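Local coordinates for protein insecticidal Delta-Endotoxin Cry8Ea1 (Bacillus Thuringiensis, PDB 3EB7) that kills insect larvae, toxic to Holotrichia parallela grubs in soil, probably by binding gut-cell receptors and forming membrane pores like other three-domain Cry toxins, at residues E241-P246 with F270-H275; F277-T281 with S308-G312. All blocks are in the same frame, centred on the assembly; numbering follows the deposited sequence.

Interaction 1 of 2, residues E241-P246 with F270-H275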
loop_
_atom_site.group_PDB
_atom_site.type_symbol
_atom_site.label_atom_id
_atom_site.label_comp_id
_atom_site.label_asym_id
_atom_site.label_seq_id
_atom_site.Cartn_x
_atom_site.Cartn_y
_atom_site.Cartn_z
ATOM N N GLU A 241 -6.532 0.443 1.872
ATOM C CA GLU A 241 -6.731 1.659 2.656
ATOM C C GLU A 241 -5.847 1.580 3.892
ATOM O O GLU A 241 -5.786 0.516 4.523
ATOM C CB GLU A 241 -8.153 1.676 3.194
ATOM C CG GLU A 241 -9.140 2.497 2.426
ATOM C CD GLU A 241 -10.520 2.419 3.089
ATOM O OE1 GLU A 241 -10.855 1.326 3.650
ATOM O OE2 GLU A 241 -11.240 3.453 3.082
ATOM N N VAL A 242 -5.228 2.708 4.259
ATOM C CA VAL A 242 -4.533 2.867 5.548
ATOM C C VAL A 242 -5.288 3.911 6.369
ATOM O O VAL A 242 -5.960 4.787 5.821
ATOM C CB VAL A 242 -3.026 3.281 5.403
ATOM C CG1 VAL A 242 -2.181 2.142 4.744
ATOM C CG2 VAL A 242 -2.867 4.593 4.622
ATOM N N TYR A 243 -5.212 3.793 7.688
ATOM C CA TYR A 243 -5.899 4.711 8.559
ATOM C C TYR A 243 -4.903 5.494 9.396
ATOM O O TYR A 243 -4.009 4.893 10.015
ATOM C CB TYR A 243 -6.848 3.948 9.459
ATOM C CG TYR A 243 -7.970 3.253 8.721
ATOM C CD1 TYR A 243 -7.748 2.061 7.987
ATOM C CD2 TYR A 243 -9.255 3.757 8.774
ATOM C CE1 TYR A 243 -8.826 1.403 7.316
ATOM C CE2 TYR A 243 -10.328 3.099 8.105
ATOM C CZ TYR A 243 -10.103 1.945 7.402
ATOM O OH TYR A 243 -11.167 1.346 6.793
ATOM N N THR A 244 -5.055 6.828 9.417
ATOM C CA THR A 244 -4.208 7.677 10.276
ATOM C C THR A 244 -4.646 7.572 11.731
ATOM O O THR A 244 -5.694 6.998 12.015
ATOM C CB THR A 244 -4.140 9.177 9.794
ATOM O OG1 THR A 244 -5.450 9.657 9.501
ATOM C CG2 THR A 244 -3.273 9.296 8.549
ATOM N N ASP A 245 -3.863 8.134 12.671
ATOM C CA ASP A 245 -4.234 8.018 14.090
ATOM C C ASP A 245 -5.562 8.763 14.343
ATOM O O ASP A 245 -5.866 9.732 13.679
ATOM C CB ASP A 245 -3.130 8.526 15.031
ATOM C CG ASP A 245 -1.873 7.608 15.102
ATOM O OD1 ASP A 245 -1.789 6.475 14.555
ATOM O OD2 ASP A 245 -0.901 8.068 15.739
ATOM N N PRO A 246 -6.377 8.288 15.303
ATOM C CA PRO A 246 -7.595 9.026 15.607
ATOM C C PRO A 246 -7.336 10.531 15.958
ATOM O O PRO A 246 -6.311 10.874 16.603
ATOM C CB PRO A 246 -8.167 8.248 16.805
ATOM C CG PRO A 246 -7.686 6.888 16.640
ATOM C CD PRO A 246 -6.270 7.050 16.106
ATOM N N PHE A 270 -14.149 2.165 13.847
ATOM C CA PHE A 270 -13.222 3.030 13.117
ATOM C C PHE A 270 -12.837 2.520 11.715
ATOM O O PHE A 270 -12.528 3.320 10.818
ATOM C CB PHE A 270 -11.944 3.237 13.900
ATOM C CG PHE A 270 -12.005 4.343 14.916
ATOM C CD1 PHE A 270 -11.140 4.330 16.004
ATOM C CD2 PHE A 270 -12.902 5.398 14.791
ATOM C CE1 PHE A 270 -11.139 5.360 16.934
ATOM C CE2 PHE A 270 -12.904 6.454 15.721
ATOM C CZ PHE A 270 -12.039 6.435 16.788
ATOM N N ILE A 271 -12.838 1.196 11.560
ATOM C CA ILE A 271 -12.434 0.503 10.365
ATOM C C ILE A 271 -13.708 0.118 9.590
ATOM O O ILE A 271 -14.662 -0.412 10.154
ATOM C CB ILE A 271 -11.564 -0.764 10.711
ATOM C CG1 ILE A 271 -10.369 -0.371 11.588
ATOM C CG2 ILE A 271 -11.029 -1.501 9.443
ATOM C CD1 ILE A 271 -9.524 0.771 11.031
ATOM N N ARG A 272 -13.692 0.424 8.299
ATOM C CA ARG A 272 -14.809 0.194 7.424
ATOM C C ARG A 272 -14.943 -1.293 7.208
ATOM O O ARG A 272 -13.938 -1.972 6.995
ATOM C CB ARG A 272 -14.534 0.833 6.049
ATOM C CG ARG A 272 -14.755 2.323 5.995
ATOM C CD ARG A 272 -15.543 2.647 4.705
ATOM N NE ARG A 272 -14.601 3.053 3.710
ATOM C CZ ARG A 272 -14.870 3.262 2.427
ATOM N NH1 ARG A 272 -16.084 3.090 1.919
ATOM N NH2 ARG A 272 -13.875 3.669 1.652
ATOM N N GLY A 273 -16.176 -1.779 7.193
ATOM C CA GLY A 273 -16.456 -3.018 6.479
ATOM C C GLY A 273 -15.730 -3.114 5.128
ATOM O O GLY A 273 -15.424 -2.101 4.471
ATOM N N LYS A 274 -15.432 -4.340 4.720
ATOM C CA LYS A 274 -14.877 -4.601 3.400
ATOM C C LYS A 274 -15.768 -3.966 2.286
ATOM O O LYS A 274 -16.981 -3.903 2.424
ATOM C CB LYS A 274 -14.643 -6.122 3.236
ATOM C CG LYS A 274 -13.480 -6.684 4.104
ATOM C CD LYS A 274 -12.089 -6.275 3.548
ATOM C CE LYS A 274 -10.918 -7.033 4.187
ATOM N NZ LYS A 274 -11.236 -7.598 5.539
ATOM N N HIS A 275 -15.148 -3.399 1.252
ATOM C CA HIS A 275 -15.887 -2.600 0.251
ATOM C C HIS A 275 -15.038 -2.602 -1.002
ATOM O O HIS A 275 -13.839 -2.908 -0.955
ATOM C CB HIS A 275 -16.065 -1.123 0.723
ATOM C CG HIS A 275 -14.771 -0.473 1.167
ATOM N ND1 HIS A 275 -14.012 0.323 0.334
ATOM C CD2 HIS A 275 -14.085 -0.556 2.336
ATOM C CE1 HIS A 275 -12.914 0.707 0.974
ATOM N NE2 HIS A 275 -12.938 0.200 2.196
#
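Start with the carboxylate of E241, because most of the polar bonding converges on it. OE1 of E241 accepts a hydrogen bond from NE2 of H275 at 2.8 Å. OE2 of E241 forms a salt bridge with NH2 of R272 at 3.0 Å, with a weak second bond from NE of R272 to the same OE2 at 3.4 Å, and S431 OG, on strand 427-434, also bonds to OE2. Both acceptors are therefore used. The guanidinium is shared: NH2 of R272 also makes a salt bridge to D278, its strongest polar partner, and Y418 meets the group in a cation-pi contact. Further along, the backbone N of R272 donates to OH of Y243 (3.1 Å, nearly linear), while the carbonyl of F270 is taken by T420. Apolar packing lies alongside. CD1 of I271 sits 3.5 Å from the centroid of the Y243 ring, almost on its normal, a CH-pi contact; beyond it, CG of P246 touches CE1 of F270 at 3.8 Å. The two segments run roughly antiparallel, but their backbones stay well apart, the closest CA atoms, those of Y243 and I271, being 8.0 Å from each other, so side chains bridge the gap. This is side-chain packing of the irregular chain after helix 263-270 over edge strand 241-243 of a three-stranded antiparallel sheet, with a His-carboxylate hydrogen bond and a Glu-Arg salt bridge meeting on E241, in the second domain of the three-domain Cry fold.

Interaction 2 of 2, residues F277-T281 with S308-G312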
loop_
_atom_site.group_PDB
_atom_site.type_symbol
_atom_site.label_atom_id
_atom_site.label_comp_id
_atom_site.label_asym_id
_atom_site.label_seq_id
_atom_site.Cartn_x
_atom_site.Cartn_y
_atom_site.Cartn_z
ATOM N N PHE A 277 -13.053 -0.742 -4.028
ATOM C CA PHE A 277 -12.207 0.449 -4.011
ATOM C C PHE A 277 -13.059 1.686 -4.328
ATOM O O PHE A 277 -13.793 1.691 -5.295
ATOM C CB PHE A 277 -11.077 0.280 -5.024
ATOM C CG PHE A 277 -10.074 1.405 -4.999
ATOM C CD1 PHE A 277 -9.039 1.419 -4.061
ATOM C CD2 PHE A 277 -10.170 2.457 -5.900
ATOM C CE1 PHE A 277 -8.097 2.455 -4.033
ATOM C CE2 PHE A 277 -9.242 3.495 -5.863
ATOM C CZ PHE A 277 -8.197 3.483 -4.909
ATOM N N ASP A 278 -13.004 2.722 -3.503
ATOM C CA ASP A 278 -13.899 3.888 -3.726
ATOM C C ASP A 278 -13.252 5.271 -3.520
ATOM O O ASP A 278 -12.133 5.379 -3.051
ATOM C CB ASP A 278 -15.220 3.762 -2.948
ATOM C CG ASP A 278 -15.033 3.719 -1.435
ATOM O OD1 ASP A 278 -13.907 3.932 -0.946
ATOM O OD2 ASP A 278 -16.040 3.491 -0.710
ATOM N N PHE A 279 -13.971 6.305 -3.918
ATOM C CA PHE A 279 -13.498 7.696 -3.807
ATOM C C PHE A 279 -14.556 8.518 -3.124
ATOM O O PHE A 279 -15.733 8.379 -3.461
ATOM C CB PHE A 279 -13.218 8.293 -5.192
ATOM C CG PHE A 279 -12.038 7.674 -5.873
ATOM C CD1 PHE A 279 -12.212 6.610 -6.788
ATOM C CD2 PHE A 279 -10.748 8.107 -5.576
ATOM C CE1 PHE A 279 -11.095 6.012 -7.399
ATOM C CE2 PHE A 279 -9.643 7.533 -6.181
ATOM C CZ PHE A 279 -9.808 6.488 -7.084
ATOM N N ILE A 280 -14.134 9.351 -2.171
ATOM C CA ILE A 280 -15.021 10.312 -1.532
ATOM C C ILE A 280 -15.582 11.297 -2.548
ATOM O O ILE A 280 -14.845 11.800 -3.392
ATOM C CB ILE A 280 -14.324 11.046 -0.311
ATOM C CG1 ILE A 280 -15.313 11.909 0.457
ATOM C CG2 ILE A 280 -13.126 11.932 -0.769
ATOM C CD1 ILE A 280 -14.856 12.242 1.902
ATOM N N THR A 281 -16.893 11.555 -2.468
ATOM C CA THR A 281 -17.579 12.542 -3.329
ATOM C C THR A 281 -18.201 13.741 -2.581
ATOM O O THR A 281 -18.331 14.846 -3.117
ATOM C CB THR A 281 -18.673 11.878 -4.203
ATOM O OG1 THR A 281 -19.678 11.329 -3.359
ATOM C CG2 THR A 281 -18.071 10.783 -5.100
ATOM N N SER A 308 -19.398 8.289 -0.922
ATOM C CA SER A 308 -18.327 7.752 -1.780
ATOM C C SER A 308 -18.879 6.941 -2.938
ATOM O O SER A 308 -20.075 6.554 -2.979
ATOM C CB SER A 308 -17.377 6.865 -0.971
ATOM O OG SER A 308 -18.102 5.890 -0.238
ATOM N N GLN A 309 -17.964 6.605 -3.839
ATOM C CA GLN A 309 -18.293 6.016 -5.105
ATOM C C GLN A 309 -17.148 5.175 -5.632
ATOM O O GLN A 309 -16.059 5.707 -5.821
ATOM C CB GLN A 309 -18.546 7.159 -6.103
ATOM C CG GLN A 309 -19.342 6.706 -7.249
ATOM C CD GLN A 309 -19.364 7.697 -8.379
ATOM O OE1 GLN A 309 -19.808 7.375 -9.473
ATOM N NE2 GLN A 309 -18.913 8.897 -8.126
ATOM N N PRO A 310 -17.415 3.880 -5.946
ATOM C CA PRO A 310 -16.523 3.014 -6.750
ATOM C C PRO A 310 -16.356 3.596 -8.164
ATOM O O PRO A 310 -17.240 4.344 -8.635
ATOM C CB PRO A 310 -17.293 1.670 -6.851
ATOM C CG PRO A 310 -18.352 1.714 -5.850
ATOM C CD PRO A 310 -18.667 3.186 -5.584
ATOM N N ILE A 311 -15.294 3.214 -8.871
ATOM C CA ILE A 311 -15.078 3.758 -10.219
ATOM C C ILE A 311 -16.256 3.425 -11.155
ATOM O O ILE A 311 -16.500 2.260 -11.511
ATOM C CB ILE A 311 -13.717 3.360 -10.813
ATOM C CG1 ILE A 311 -12.561 3.879 -9.945
ATOM C CG2 ILE A 311 -13.554 3.893 -12.241
ATOM C CD1 ILE A 311 -11.221 3.193 -10.232
ATOM N N GLY A 312 -16.998 4.459 -11.537
ATOM C CA GLY A 312 -18.110 4.280 -12.444
ATOM C C GLY A 312 -19.298 3.594 -11.784
ATOM O O GLY A 312 -20.127 3.067 -12.483
HETATM O O HOH W 1 -13.952 1.035 -7.950
#
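These segments form the open end of a long antiparallel beta hairpin, strands 278-292 and 296-310, in one of the beta sheets of the second domain. S308 comes first: it faces I280 in a non-hydrogen-bonded pair, CA to CA 4.2 Å, and its CA makes a CA-H...O contact with O of F279 at 3.2 Å. OG of S308 lies 3.2 Å from OD2 of D278; the other oxygen of that carboxylate, OD1, makes the salt bridge to R272. Q309 pairs with F279 through both backbone bonds, Q309 N to F279 O and F279 N to Q309 O, each 2.9 Å, and this is the hydrogen-bonded pair of the register. At P310, which has no amide hydrogen to donate, the CA instead approaches O of F277 at 3.4 Å. I311 then lays CG1 against the edge of the F279 ring, 3.6 Å from CE1. Where the strands part, a water takes over the bridging: it accepts from N of I311 and donates to O of F277, 2.7 Å to each.

From the N terminus, the chain passes through the helices of the first domain before reaching strand 241-243. Interaction 1 then closes a loop of 23 residues, which includes helix 263-270, and brings the chain back beside that strand. Two residues after H275, interaction 2 opens; it spans the hairpin of strands 278-292 and 296-310 and closes at its open end. The two contacts thus follow in series, neither nested nor crossed, with centres about 15 Å apart. They touch directly: NH2 of R272 makes a 2.6 Å salt bridge with OD1 of D278. That bond ties the loop after helix 263-270 to the start of the hairpin; since R272 also bonds E241, it links strand 241-243 to the four-stranded sheet.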